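Local coordinates for protein nucleoside kinase (Methanococcus jannaschii, PDB 2C49) that transfers a phosphate from ATP to a wide range of nucleosides, preferring inosine, guanosine and cytidine, and works as a homodimer, at residues Ala15-Phe20 with Ala99-Asp104; Asn107-Phe112 with Val239-Gly244; Arg38-Gly43 with Glu279-Gln284. All blocks are in the same frame, centred on the assembly; numbering follows the deposited sequence.

Contact 1 of 3, residues Ala15-Phe20 with Ala99-Asp104; sequences ALDYIF and AWIFTD. With ADN (adenosine), chain C.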
loop_
_atom_site.group_PDB
_atom_site.type_symbol
_atom_site.label_atom_id
_atom_site.label_comp_id
_atom_site.label_asym_id
_atom_site.label_seq_id
_atom_site.Cartn_x
_atom_site.Cartn_y
_atom_site.Cartn_z
ATOM N N ALA A 15 -8.367 -2.737 -11.434
ATOM C CA ALA A 15 -7.580 -2.262 -10.287
ATOM C C ALA A 15 -6.163 -2.781 -10.345
ATOM O O ALA A 15 -5.912 -3.758 -11.034
ATOM C CB ALA A 15 -8.252 -2.721 -8.960
ATOM N N LEU A 16 -5.248 -2.123 -9.621
ATOM C CA LEU A 16 -3.902 -2.627 -9.363
ATOM C C LEU A 16 -3.851 -3.158 -7.913
ATOM O O LEU A 16 -4.308 -2.511 -6.972
ATOM C CB LEU A 16 -2.805 -1.557 -9.589
ATOM C CG LEU A 16 -2.699 -1.136 -11.053
ATOM C CD1 LEU A 16 -1.877 0.104 -11.248
ATOM C CD2 LEU A 16 -2.176 -2.316 -11.934
ATOM N N ASP A 17 -3.324 -4.366 -7.778
ATOM C CA ASP A 17 -3.362 -5.125 -6.550
ATOM C C ASP A 17 -1.959 -5.290 -5.990
ATOM O O ASP A 17 -1.023 -5.627 -6.744
ATOM C CB ASP A 17 -3.792 -6.555 -6.868
ATOM C CG ASP A 17 -5.261 -6.699 -7.148
ATOM O OD1 ASP A 17 -6.067 -5.722 -7.036
ATOM O OD2 ASP A 17 -5.715 -7.829 -7.443
ATOM N N TYR A 18 -1.847 -5.098 -4.687
ATOM C CA TYR A 18 -0.720 -5.575 -3.898
ATOM C C TYR A 18 -1.263 -6.780 -3.128
ATOM O O TYR A 18 -2.380 -6.718 -2.588
ATOM C CB TYR A 18 -0.341 -4.504 -2.868
ATOM C CG TYR A 18 0.513 -3.358 -3.360
ATOM C CD1 TYR A 18 -0.024 -2.071 -3.478
ATOM C CD2 TYR A 18 1.871 -3.546 -3.656
ATOM C CE1 TYR A 18 0.765 -0.997 -3.863
ATOM C CE2 TYR A 18 2.671 -2.477 -4.067
ATOM C CZ TYR A 18 2.113 -1.199 -4.150
ATOM O OH TYR A 18 2.888 -0.131 -4.534
ATOM N N ILE A 19 -0.522 -7.885 -3.107
ATOM C CA ILE A 19 -1.003 -9.124 -2.477
ATOM C C ILE A 19 0.086 -9.625 -1.512
ATOM O O ILE A 19 1.227 -9.845 -1.945
ATOM C CB ILE A 19 -1.337 -10.184 -3.561
ATOM C CG1 ILE A 19 -2.327 -9.624 -4.626
ATOM C CG2 ILE A 19 -1.833 -11.479 -2.937
ATOM C CD1 ILE A 19 -2.537 -10.536 -5.825
ATOM N N PHE A 20 -0.254 -9.783 -0.230
ATOM C CA PHE A 20 0.724 -10.124 0.806
ATOM C C PHE A 20 0.348 -11.391 1.596
ATOM O O PHE A 20 -0.829 -11.616 1.925
ATOM C CB PHE A 20 0.930 -8.991 1.833
ATOM C CG PHE A 20 1.059 -7.611 1.248
ATOM C CD1 PHE A 20 -0.063 -6.803 1.093
ATOM C CD2 PHE A 20 2.305 -7.105 0.906
ATOM C CE1 PHE A 20 0.047 -5.527 0.573
ATOM C CE2 PHE A 20 2.432 -5.835 0.393
ATOM C CZ PHE A 20 1.304 -5.042 0.219
ATOM N N ALA A 99 -5.994 -2.150 -4.569
ATOM C CA ALA A 99 -6.318 -3.082 -3.491
ATOM C C ALA A 99 -5.052 -3.517 -2.743
ATOM O O ALA A 99 -4.023 -3.756 -3.368
ATOM C CB ALA A 99 -7.058 -4.308 -4.073
ATOM N N TRP A 100 -5.154 -3.620 -1.421
ATOM C CA TRP A 100 -4.118 -4.218 -0.571
ATOM C C TRP A 100 -4.746 -5.461 0.037
ATOM O O TRP A 100 -5.701 -5.374 0.828
ATOM C CB TRP A 100 -3.665 -3.256 0.535
ATOM C CG TRP A 100 -2.746 -2.214 0.021
ATOM C CD1 TRP A 100 -1.383 -2.177 0.157
ATOM C CD2 TRP A 100 -3.104 -1.033 -0.719
ATOM N NE1 TRP A 100 -0.866 -1.045 -0.435
ATOM C CE2 TRP A 100 -1.899 -0.327 -0.995
ATOM C CE3 TRP A 100 -4.320 -0.481 -1.156
ATOM C CZ2 TRP A 100 -1.871 0.859 -1.730
ATOM C CZ3 TRP A 100 -4.288 0.714 -1.878
ATOM C CH2 TRP A 100 -3.061 1.366 -2.162
ATOM N N ILE A 101 -4.202 -6.613 -0.342
ATOM C CA ILE A 101 -4.796 -7.913 -0.042
ATOM C C ILE A 101 -3.843 -8.724 0.819
ATOM O O ILE A 101 -2.673 -8.928 0.454
ATOM C CB ILE A 101 -5.104 -8.642 -1.378
ATOM C CG1 ILE A 101 -6.087 -7.789 -2.210
ATOM C CG2 ILE A 101 -5.645 -10.068 -1.131
ATOM C CD1 ILE A 101 -6.181 -8.168 -3.676
ATOM N N PHE A 102 -4.342 -9.146 1.979
ATOM C CA PHE A 102 -3.531 -9.886 2.933
ATOM C C PHE A 102 -4.106 -11.258 3.094
ATOM O O PHE A 102 -5.297 -11.397 3.270
ATOM C CB PHE A 102 -3.466 -9.157 4.274
ATOM C CG PHE A 102 -2.889 -7.802 4.153
ATOM C CD1 PHE A 102 -3.672 -6.741 3.739
ATOM C CD2 PHE A 102 -1.547 -7.591 4.409
ATOM C CE1 PHE A 102 -3.114 -5.476 3.588
ATOM C CE2 PHE A 102 -1.002 -6.335 4.260
ATOM C CZ PHE A 102 -1.789 -5.284 3.859
ATOM N N THR A 103 -3.237 -12.255 2.989
ATOM C CA THR A 103 -3.601 -13.642 3.126
ATOM C C THR A 103 -2.870 -14.254 4.330
ATOM O O THR A 103 -1.644 -14.233 4.382
ATOM C CB THR A 103 -3.212 -14.402 1.842
ATOM O OG1 THR A 103 -3.806 -13.762 0.698
ATOM C CG2 THR A 103 -3.830 -15.760 1.856
ATOM N N ASP A 104 -3.618 -14.813 5.277
ATOM C CA ASP A 104 -2.998 -15.458 6.435
ATOM C C ASP A 104 -2.688 -16.928 6.147
ATOM O O ASP A 104 -2.980 -17.412 5.047
ATOM C CB ASP A 104 -3.800 -15.218 7.728
ATOM C CG ASP A 104 -5.020 -16.144 7.893
ATOM O OD1 ASP A 104 -5.288 -17.038 7.054
ATOM O OD2 ASP A 104 -5.776 -16.034 8.886
HETATM O "O5'" ADN C . -11.750 -10.712 -6.765
HETATM C "C5'" ADN C . -10.374 -10.441 -6.499
HETATM C "C4'" ADN C . -10.168 -8.957 -6.817
HETATM O "O4'" ADN C . -11.040 -8.101 -6.079
HETATM C "C3'" ADN C . -8.769 -8.304 -6.853
HETATM O "O3'" ADN C . -8.130 -8.253 -8.128
HETATM C "C2'" ADN C . -8.936 -6.905 -6.230
HETATM O "O2'" ADN C . -8.677 -5.824 -7.123
HETATM C "C1'" ADN C . -10.417 -6.834 -5.862
HETATM N N9 ADN C . -10.745 -6.309 -4.557
HETATM C C8 ADN C . -10.144 -6.553 -3.366
HETATM N N7 ADN C . -10.801 -5.890 -2.366
HETATM C C5 ADN C . -11.845 -5.261 -2.913
HETATM C C6 ADN C . -12.961 -4.382 -2.550
HETATM N N6 ADN C . -13.101 -4.075 -1.272
HETATM N N1 ADN C . -13.823 -3.909 -3.484
HETATM C C2 ADN C . -13.736 -4.234 -4.796
HETATM N N3 ADN C . -12.767 -5.044 -5.248
HETATM C C4 ADN C . -11.790 -5.546 -4.323
#

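Contact 2 of 3, residues Asn107-Phe112 with Val239-Gly244; sequences NNQITF and VIDPTG. With ANP (phosphoaminophosphonic acid-adenylate ester), chain F; ADN (adenosine), chain C.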
loop_
_atom_site.group_PDB
_atom_site.type_symbol
_atom_site.label_atom_id
_atom_site.label_comp_id
_atom_site.label_asym_id
_atom_site.label_seq_id
_atom_site.Cartn_x
_atom_site.Cartn_y
_atom_site.Cartn_z
ATOM N N ASN A 107 -5.187 -19.247 4.716
ATOM C CA ASN A 107 -5.784 -18.570 3.549
ATOM C C ASN A 107 -7.121 -17.834 3.761
ATOM O O ASN A 107 -7.950 -17.716 2.842
ATOM C CB ASN A 107 -5.839 -19.482 2.301
ATOM C CG ASN A 107 -4.486 -20.104 1.959
ATOM O OD1 ASN A 107 -3.516 -19.403 1.675
ATOM N ND2 ASN A 107 -4.427 -21.431 1.988
ATOM N N ASN A 108 -7.329 -17.340 4.975
ATOM C CA ASN A 108 -8.238 -16.220 5.175
ATOM C C ASN A 108 -7.614 -14.975 4.531
ATOM O O ASN A 108 -6.386 -14.854 4.474
ATOM C CB ASN A 108 -8.477 -15.989 6.669
ATOM C CG ASN A 108 -9.058 -17.219 7.359
ATOM O OD1 ASN A 108 -10.119 -17.711 6.979
ATOM N ND2 ASN A 108 -8.357 -17.725 8.374
ATOM N N GLN A 109 -8.456 -14.057 4.052
ATOM C CA GLN A 109 -7.971 -12.799 3.478
ATOM C C GLN A 109 -8.729 -11.571 3.996
ATOM O O GLN A 109 -9.912 -11.633 4.308
ATOM C CB GLN A 109 -8.039 -12.825 1.939
ATOM C CG GLN A 109 -7.255 -13.983 1.267
ATOM C CD GLN A 109 -7.055 -13.761 -0.223
ATOM O OE1 GLN A 109 -5.928 -13.533 -0.681
ATOM N NE2 GLN A 109 -8.143 -13.817 -0.984
ATOM N N ILE A 110 -8.029 -10.455 4.093
ATOM C CA ILE A 110 -8.669 -9.187 4.367
ATOM C C ILE A 110 -8.236 -8.259 3.250
ATOM O O ILE A 110 -7.166 -8.432 2.682
ATOM C CB ILE A 110 -8.286 -8.632 5.765
ATOM C CG1 ILE A 110 -6.773 -8.391 5.896
ATOM C CG2 ILE A 110 -8.767 -9.591 6.879
ATOM C CD1 ILE A 110 -6.338 -7.853 7.309
ATOM N N THR A 111 -9.056 -7.283 2.896
ATOM C CA THR A 111 -8.559 -6.352 1.895
ATOM C C THR A 111 -8.919 -4.941 2.274
ATOM O O THR A 111 -9.866 -4.703 3.035
ATOM C CB THR A 111 -9.064 -6.672 0.448
ATOM O OG1 THR A 111 -10.437 -6.266 0.327
ATOM C CG2 THR A 111 -9.068 -8.180 0.126
ATOM N N PHE A 112 -8.128 -4.026 1.730
ATOM C CA PHE A 112 -8.354 -2.597 1.804
ATOM C C PHE A 112 -8.422 -2.161 0.355
ATOM O O PHE A 112 -7.545 -2.512 -0.420
ATOM C CB PHE A 112 -7.172 -1.935 2.524
ATOM C CG PHE A 112 -6.909 -2.478 3.919
ATOM C CD1 PHE A 112 -6.141 -3.633 4.123
ATOM C CD2 PHE A 112 -7.404 -1.826 5.022
ATOM C CE1 PHE A 112 -5.874 -4.096 5.421
ATOM C CE2 PHE A 112 -7.140 -2.282 6.307
ATOM C CZ PHE A 112 -6.387 -3.419 6.509
ATOM N N VAL A 239 -0.647 -24.668 -4.135
ATOM C CA VAL A 239 -1.425 -23.437 -3.942
ATOM C C VAL A 239 -0.515 -22.297 -3.474
ATOM O O VAL A 239 0.116 -22.384 -2.418
ATOM C CB VAL A 239 -2.585 -23.642 -2.926
ATOM C CG1 VAL A 239 -3.394 -22.363 -2.754
ATOM C CG2 VAL A 239 -3.485 -24.792 -3.358
ATOM N N ILE A 240 -0.446 -21.234 -4.311
ATOM C CA ILE A 240 0.442 -20.107 -4.023
ATOM C C ILE A 240 -0.352 -18.908 -3.506
ATOM O O ILE A 240 0.052 -18.249 -2.543
ATOM C CB ILE A 240 1.265 -19.719 -5.296
ATOM C CG1 ILE A 240 2.129 -20.898 -5.788
ATOM C CG2 ILE A 240 2.111 -18.447 -5.068
ATOM C CD1 ILE A 240 3.320 -21.271 -4.893
ATOM N N ASP A 241 -1.490 -18.653 -4.159
ATOM C CA ASP A 241 -2.306 -17.469 -3.900
ATOM C C ASP A 241 -3.786 -17.731 -4.235
ATOM O O ASP A 241 -4.114 -17.951 -5.389
ATOM C CB ASP A 241 -1.771 -16.306 -4.758
ATOM C CG ASP A 241 -2.651 -15.090 -4.724
ATOM O OD1 ASP A 241 -3.355 -14.882 -3.702
ATOM O OD2 ASP A 241 -2.707 -14.280 -5.684
ATOM N N PRO A 242 -4.671 -17.702 -3.231
ATOM C CA PRO A 242 -6.118 -17.927 -3.450
ATOM C C PRO A 242 -6.871 -16.753 -4.087
ATOM O O PRO A 242 -8.025 -16.925 -4.480
ATOM C CB PRO A 242 -6.646 -18.125 -2.034
ATOM C CG PRO A 242 -5.715 -17.279 -1.195
ATOM C CD PRO A 242 -4.360 -17.474 -1.806
ATOM N N THR A 243 -6.229 -15.589 -4.184
ATOM C CA THR A 243 -6.902 -14.343 -4.594
ATOM C C THR A 243 -7.700 -14.428 -5.916
ATOM O O THR A 243 -8.865 -14.054 -5.973
ATOM C CB THR A 243 -5.903 -13.169 -4.637
ATOM O OG1 THR A 243 -5.199 -13.095 -3.391
ATOM C CG2 THR A 243 -6.662 -11.801 -4.755
ATOM N N GLY A 244 -7.095 -14.934 -6.973
ATOM C CA GLY A 244 -7.808 -14.972 -8.252
ATOM C C GLY A 244 -8.846 -16.096 -8.397
ATOM O O GLY A 244 -9.541 -16.136 -9.404
HETATM P PG ANP F . -10.913 -14.397 -1.898
HETATM O O1G ANP F . -9.924 -13.568 -2.835
HETATM O O2G ANP F . -10.442 -14.383 -0.382
HETATM O O3G ANP F . -12.346 -13.705 -1.993
HETATM P PB ANP F . -12.428 -16.908 -1.891
HETATM O O1B ANP F . -12.532 -16.881 -0.303
HETATM O O2B ANP F . -13.535 -15.925 -2.506
HETATM N N3B ANP F . -10.970 -16.084 -2.378
HETATM P PA ANP F . -13.712 -18.898 -3.378
HETATM O O1A ANP F . -15.060 -19.366 -2.663
HETATM O O2A ANP F . -14.026 -17.705 -4.389
HETATM O O3A ANP F . -12.503 -18.465 -2.397
HETATM O "O5'" ANP F . -13.169 -20.133 -4.260
HETATM C "C5'" ANP F . -13.693 -20.132 -5.571
HETATM C "C4'" ANP F . -13.452 -21.475 -6.218
HETATM O "O4'" ANP F . -12.104 -21.651 -6.689
HETATM C "C3'" ANP F . -13.849 -22.728 -5.448
HETATM O "O3'" ANP F . -15.188 -23.140 -5.515
HETATM C "C2'" ANP F . -12.775 -23.747 -5.772
HETATM O "O2'" ANP F . -13.292 -24.533 -6.851
HETATM C "C1'" ANP F . -11.654 -22.982 -6.452
HETATM N N9 ANP F . -10.596 -22.998 -5.413
HETATM C C8 ANP F . -10.521 -22.259 -4.270
HETATM N N7 ANP F . -9.427 -22.540 -3.494
HETATM C C5 ANP F . -8.782 -23.508 -4.165
HETATM C C6 ANP F . -7.566 -24.328 -4.008
HETATM N N6 ANP F . -6.814 -24.100 -2.903
HETATM N N1 ANP F . -7.231 -25.240 -4.965
HETATM C C2 ANP F . -7.962 -25.471 -6.081
HETATM N N3 ANP F . -9.102 -24.784 -6.349
HETATM C C4 ANP F . -9.538 -23.791 -5.374
HETATM O "O5'" ADN C . -11.750 -10.712 -6.765
HETATM C "C5'" ADN C . -10.374 -10.441 -6.499
HETATM C "C4'" ADN C . -10.168 -8.957 -6.817
HETATM O "O4'" ADN C . -11.040 -8.101 -6.079
HETATM C "C3'" ADN C . -8.769 -8.304 -6.853
HETATM O "O3'" ADN C . -8.130 -8.253 -8.128
HETATM C "C2'" ADN C . -8.936 -6.905 -6.230
HETATM O "O2'" ADN C . -8.677 -5.824 -7.123
HETATM C "C1'" ADN C . -10.417 -6.834 -5.862
HETATM N N9 ADN C . -10.745 -6.309 -4.557
HETATM C C8 ADN C . -10.144 -6.553 -3.366
HETATM N N7 ADN C . -10.801 -5.890 -2.366
HETATM C C5 ADN C . -11.845 -5.261 -2.913
HETATM C C6 ADN C . -12.961 -4.382 -2.550
HETATM N N6 ADN C . -13.101 -4.075 -1.272
HETATM N N1 ADN C . -13.823 -3.909 -3.484
HETATM C C2 ADN C . -13.736 -4.234 -4.796
HETATM N N3 ADN C . -12.767 -5.044 -5.248
HETATM C C4 ADN C . -11.790 -5.546 -4.323
#

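Contact 3 of 3, residues Arg38-Gly43 with Glu279-Gln284; sequences RKYYGG and EAKGCQ. With ADN (adenosine), chain C.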
loop_
_atom_site.group_PDB
_atom_site.type_symbol
_atom_site.label_atom_id
_atom_site.label_comp_id
_atom_site.label_asym_id
_atom_site.label_seq_id
_atom_site.Cartn_x
_atom_site.Cartn_y
_atom_site.Cartn_z
ATOM N N ARG A 38 5.036 -6.060 -5.234
ATOM C CA ARG A 38 4.852 -5.874 -6.635
ATOM C C ARG A 38 3.365 -5.627 -6.886
ATOM O O ARG A 38 2.538 -6.185 -6.180
ATOM C CB ARG A 38 5.147 -7.201 -7.320
ATOM C CG ARG A 38 6.158 -7.209 -8.441
ATOM C CD ARG A 38 5.814 -8.392 -9.337
ATOM N NE ARG A 38 4.585 -8.158 -10.066
ATOM C CZ ARG A 38 4.460 -8.403 -11.358
ATOM N NH1 ARG A 38 5.474 -8.899 -12.051
ATOM N NH2 ARG A 38 3.298 -8.167 -11.966
ATOM N N LYS A 39 3.015 -4.798 -7.856
ATOM C CA LYS A 39 1.597 -4.607 -8.165
ATOM C C LYS A 39 1.217 -5.583 -9.238
ATOM O O LYS A 39 2.018 -5.866 -10.133
ATOM C CB LYS A 39 1.292 -3.204 -8.683
ATOM C CG LYS A 39 1.608 -2.038 -7.728
ATOM C CD LYS A 39 1.400 -0.698 -8.442
ATOM C CE LYS A 39 1.831 0.495 -7.556
ATOM N NZ LYS A 39 3.351 0.553 -7.398
ATOM N N TYR A 40 -0.005 -6.102 -9.142
ATOM C CA TYR A 40 -0.545 -7.042 -10.131
ATOM C C TYR A 40 -1.797 -6.474 -10.769
ATOM O O TYR A 40 -2.549 -5.748 -10.108
ATOM C CB TYR A 40 -0.915 -8.339 -9.435
ATOM C CG TYR A 40 0.277 -9.019 -8.823
ATOM C CD1 TYR A 40 0.709 -8.691 -7.525
ATOM C CD2 TYR A 40 0.995 -9.955 -9.541
ATOM C CE1 TYR A 40 1.808 -9.335 -6.958
ATOM C CE2 TYR A 40 2.115 -10.597 -8.977
ATOM C CZ TYR A 40 2.504 -10.273 -7.692
ATOM O OH TYR A 40 3.590 -10.892 -7.140
ATOM N N TYR A 41 -1.995 -6.798 -12.048
ATOM C CA TYR A 41 -3.224 -6.511 -12.744
ATOM C C TYR A 41 -4.375 -7.230 -12.014
ATOM O O TYR A 41 -4.293 -8.412 -11.724
ATOM C CB TYR A 41 -3.113 -6.933 -14.214
ATOM C CG TYR A 41 -2.011 -6.214 -15.016
ATOM C CD1 TYR A 41 -1.266 -6.894 -15.967
ATOM C CD2 TYR A 41 -1.754 -4.854 -14.826
ATOM C CE1 TYR A 41 -0.253 -6.235 -16.722
ATOM C CE2 TYR A 41 -0.769 -4.185 -15.556
ATOM C CZ TYR A 41 -0.027 -4.886 -16.516
ATOM O OH TYR A 41 0.942 -4.243 -17.232
ATOM N N GLY A 42 -5.416 -6.475 -11.680
ATOM C CA GLY A 42 -6.473 -6.920 -10.788
ATOM C C GLY A 42 -7.802 -6.241 -11.065
ATOM O O GLY A 42 -7.992 -5.680 -12.152
ATOM N N GLY A 43 -8.697 -6.276 -10.071
ATOM C CA GLY A 43 -10.056 -5.788 -10.204
ATOM C C GLY A 43 -10.914 -6.931 -10.743
ATOM O O GLY A 43 -10.602 -7.497 -11.796
ATOM N N GLU A 279 -2.216 -21.270 -8.595
ATOM C CA GLU A 279 -0.838 -21.752 -8.659
ATOM C C GLU A 279 0.187 -20.623 -8.787
ATOM O O GLU A 279 1.369 -20.882 -8.773
ATOM C CB GLU A 279 -0.659 -22.754 -9.819
ATOM C CG GLU A 279 -1.664 -23.903 -9.821
ATOM C CD GLU A 279 -1.287 -25.014 -10.787
ATOM O OE1 GLU A 279 -0.266 -24.882 -11.481
ATOM O OE2 GLU A 279 -2.014 -26.019 -10.857
ATOM N N ALA A 280 -0.266 -19.377 -8.925
ATOM C CA ALA A 280 0.672 -18.241 -8.998
ATOM C C ALA A 280 0.068 -17.030 -8.305
ATOM O O ALA A 280 -1.150 -16.963 -8.153
ATOM C CB ALA A 280 1.023 -17.908 -10.476
ATOM N N LYS A 281 0.901 -16.096 -7.854
ATOM C CA LYS A 281 0.387 -14.858 -7.257
ATOM C C LYS A 281 -0.055 -13.903 -8.362
ATOM O O LYS A 281 0.597 -13.788 -9.395
ATOM C CB LYS A 281 1.441 -14.183 -6.355
ATOM C CG LYS A 281 0.935 -13.014 -5.522
ATOM C CD LYS A 281 2.010 -12.598 -4.485
ATOM C CE LYS A 281 1.641 -13.093 -3.087
ATOM N NZ LYS A 281 2.565 -12.515 -2.098
ATOM N N GLY A 282 -1.178 -13.240 -8.128
ATOM C CA GLY A 282 -1.758 -12.318 -9.075
ATOM C C GLY A 282 -2.995 -13.002 -9.599
ATOM O O GLY A 282 -2.958 -14.213 -9.889
ATOM N N CYS A 283 -4.080 -12.254 -9.734
ATOM C CA CYS A 283 -5.337 -12.842 -10.230
ATOM C C CYS A 283 -5.371 -13.244 -11.681
ATOM O O CYS A 283 -6.241 -14.003 -12.075
ATOM C CB CYS A 283 -6.498 -11.894 -9.978
ATOM S SG CYS A 283 -6.881 -11.695 -8.236
ATOM N N GLN A 284 -4.484 -12.685 -12.495
ATOM C CA GLN A 284 -4.459 -12.959 -13.932
ATOM C C GLN A 284 -3.176 -13.653 -14.398
ATOM O O GLN A 284 -3.014 -13.904 -15.591
ATOM C CB GLN A 284 -4.594 -11.651 -14.696
ATOM C CG GLN A 284 -5.929 -10.902 -14.406
ATOM C CD GLN A 284 -5.944 -9.534 -14.985
ATOM O OE1 GLN A 284 -5.244 -9.260 -15.965
ATOM N NE2 GLN A 284 -6.735 -8.638 -14.372
HETATM O "O5'" ADN C . -11.750 -10.712 -6.765
HETATM C "C5'" ADN C . -10.374 -10.441 -6.499
HETATM C "C4'" ADN C . -10.168 -8.957 -6.817
HETATM O "O4'" ADN C . -11.040 -8.101 -6.079
HETATM C "C3'" ADN C . -8.769 -8.304 -6.853
HETATM O "O3'" ADN C . -8.130 -8.253 -8.128
HETATM C "C2'" ADN C . -8.936 -6.905 -6.230
HETATM O "O2'" ADN C . -8.677 -5.824 -7.123
HETATM C "C1'" ADN C . -10.417 -6.834 -5.862
HETATM N N9 ADN C . -10.745 -6.309 -4.557
HETATM C C8 ADN C . -10.144 -6.553 -3.366
HETATM N N7 ADN C . -10.801 -5.890 -2.366
HETATM C C5 ADN C . -11.845 -5.261 -2.913
HETATM C C6 ADN C . -12.961 -4.382 -2.550
HETATM N N6 ADN C . -13.101 -4.075 -1.272
HETATM N N1 ADN C . -13.823 -3.909 -3.484
HETATM C C2 ADN C . -13.736 -4.234 -4.796
HETATM N N3 ADN C . -12.767 -5.044 -5.248
HETATM C C4 ADN C . -11.790 -5.546 -4.323
HETATM O O HOH W 1 -2.659 -10.641 -11.964
HETATM O O HOH W 2 -4.183 -9.491 -9.199
#

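Contact 1 of 3, residues Ala15-Phe20 with Ala99-Asp104
Tyr18 and Trp100 are paired across two parallel strands, and each holds CG beside its backbone N and anti to its carbonyl carbon (chi1 -81° and -77°), which sends both rings off the sheet side by side. Tyr18 CD1 comes over one face of the indole, toward its rim, 3.3 Å from Trp100 NE1; the planes, tilted by 28°, are displaced, so contact is mostly at the rims. Phe20 and Phe102 repeat the pattern further along, Phe20 CD1 lying over the Phe102 ring 3.3 Å from CE2, while Trp100 CD1 lies at the edge of the Phe20 ring, in that ring's plane, 3.7 Å from CE1. Putting an alanine at Trp100 would probably leave a gap beside Tyr18 CD1 and Phe20 CE1 and take away the ring that Trp100 of the second subunit meets edge-to-face.

The opposite face serves the nucleoside. Asp17 takes both ribose hydroxyls of adenosine, O2' on OD1 at 2.6 Å and O3' on OD2 at 2.5 Å, with Ala99 CB and Ile101 CD1 packed against the carboxylate. Five backbone hydrogen bonds, from Ala99 N on Leu16 O to Thr103 N on Phe20 O, bind the ladder. These are the two central strands of the four-stranded lid sheet: 39-42 flanks 15-21, 109-114 flanks 98-103, and the aromatic face packs on the second subunit, where Trp100 also meets Phe20 of that chain edge-to-face.

Contact 2 of 3, residues Asn107-Phe112 with Val239-Gly244
Gln109 reaches from the lid strand 109-112 to Thr243, which sits in an Asx turn at the start of the Asp-Pro-Thr-Gly-Ala-Gly-Asp motif of PfkB kinases, just before helix 245-258. The tight part of the contact is this cluster of polar atoms. The glutamine chain is extended beyond CG and crosses the threonine at about a right angle, bringing its OE1 2.8 Å from Thr243 OG1. That hydroxyl is also 2.6 Å from Asp241 OD1. Gln109 OE1 is held from its own sheet as well, by the hydroxyl of Thr103, and Pro242 CG meets it at 3.8 Å, the two side chains crossing at a slant. With OE1 committed in this way, the amide turns NE2 toward the gamma phosphate of the ATP analogue; the modelled approach is too short to be trusted in detail, but Gln109 is an ATP-binding residue.

Toward solvent the contact slackens. Exposed Asn107 merely leans over the proline, its OD1 4.1 Å from Pro242 CD, and exposed Val239 touches the nucleotide instead, with CG2 3.4 Å from N6 of the adenine. Farther up the strand, away from the 239-244 loop, Thr111 OG1 gives its proton to N7 of adenosine (2.7 Å), and Thr111 and Phe112 pair with a strand of the second subunit, carrying the sheet across the interface. Closing the Asx turn, Thr243 N meets Asp241 OD1 at 3.0 Å from above the carboxylate plane, 65° out of it.

Contact 3 of 3, residues Arg38-Gly43 with Glu279-Gln284
The Tyr40 ring is sandwiched: Gly282 N lies over one face, offset toward the rim, and Arg38 NE lies over the opposite face, 3.6 Å above the plane and also toward the rim. With CG anti to its backbone N (chi1 -171°) and the chain bent at chi3, Lys281 crosses the phenol end at about a right angle, CD 3.5 Å from Tyr40 OH, before its amine goes on to Ile19 O. Gly282 is there for good reason: a CB would land against Tyr40 CD2, and the backbone angles call for glycine.

Beyond the ring no direct hydrogen bond joins 38-43 to 279-284, and two waters do the work. Both donate to Tyr41 O; one accepts from the backbone Gln284 N, 2.8 Å from the water oxygen, the other from Cys283 N, also at 2.8 Å. Gln284 lays its amide alongside Tyr41, OE1 3.6 Å from CB, and is fixed by Tyr77, Tyr74 and the substrate-binding Asn47.

Next to this lies the ribose. Gly42 packs its CA 3.4 Å from adenosine O3', where any CB would clash, and Cys283 SG approaches the same oxygen at 3.7 Å. Gly43, at the N-cap position of helix 44-54, donates from N to O3' at 2.8 Å and weakly to O2'. This is the Gly-Gly pair of PfkB kinases at the ribose, which probably also hinges the lid, as in ribokinase.

All three contacts involve the same lid sheet, and all touch adenosine, yet they do different jobs. Contact 1 joins the two inner strands and is the buried core of the lid, regular in its backbone bonding and aromatic on the dimer side. Contacts 2 and 3 instead dock the strands outermost within this chain onto loops of the main domain: contact 2, mostly buried, is polar and faces the phosphates, whereas contact 3 is only partly buried and relies on glycines, a ring and water. The two loops also meet each other, Asp241 OD2 accepting from Gly282 N and Thr243 packing on Cys283.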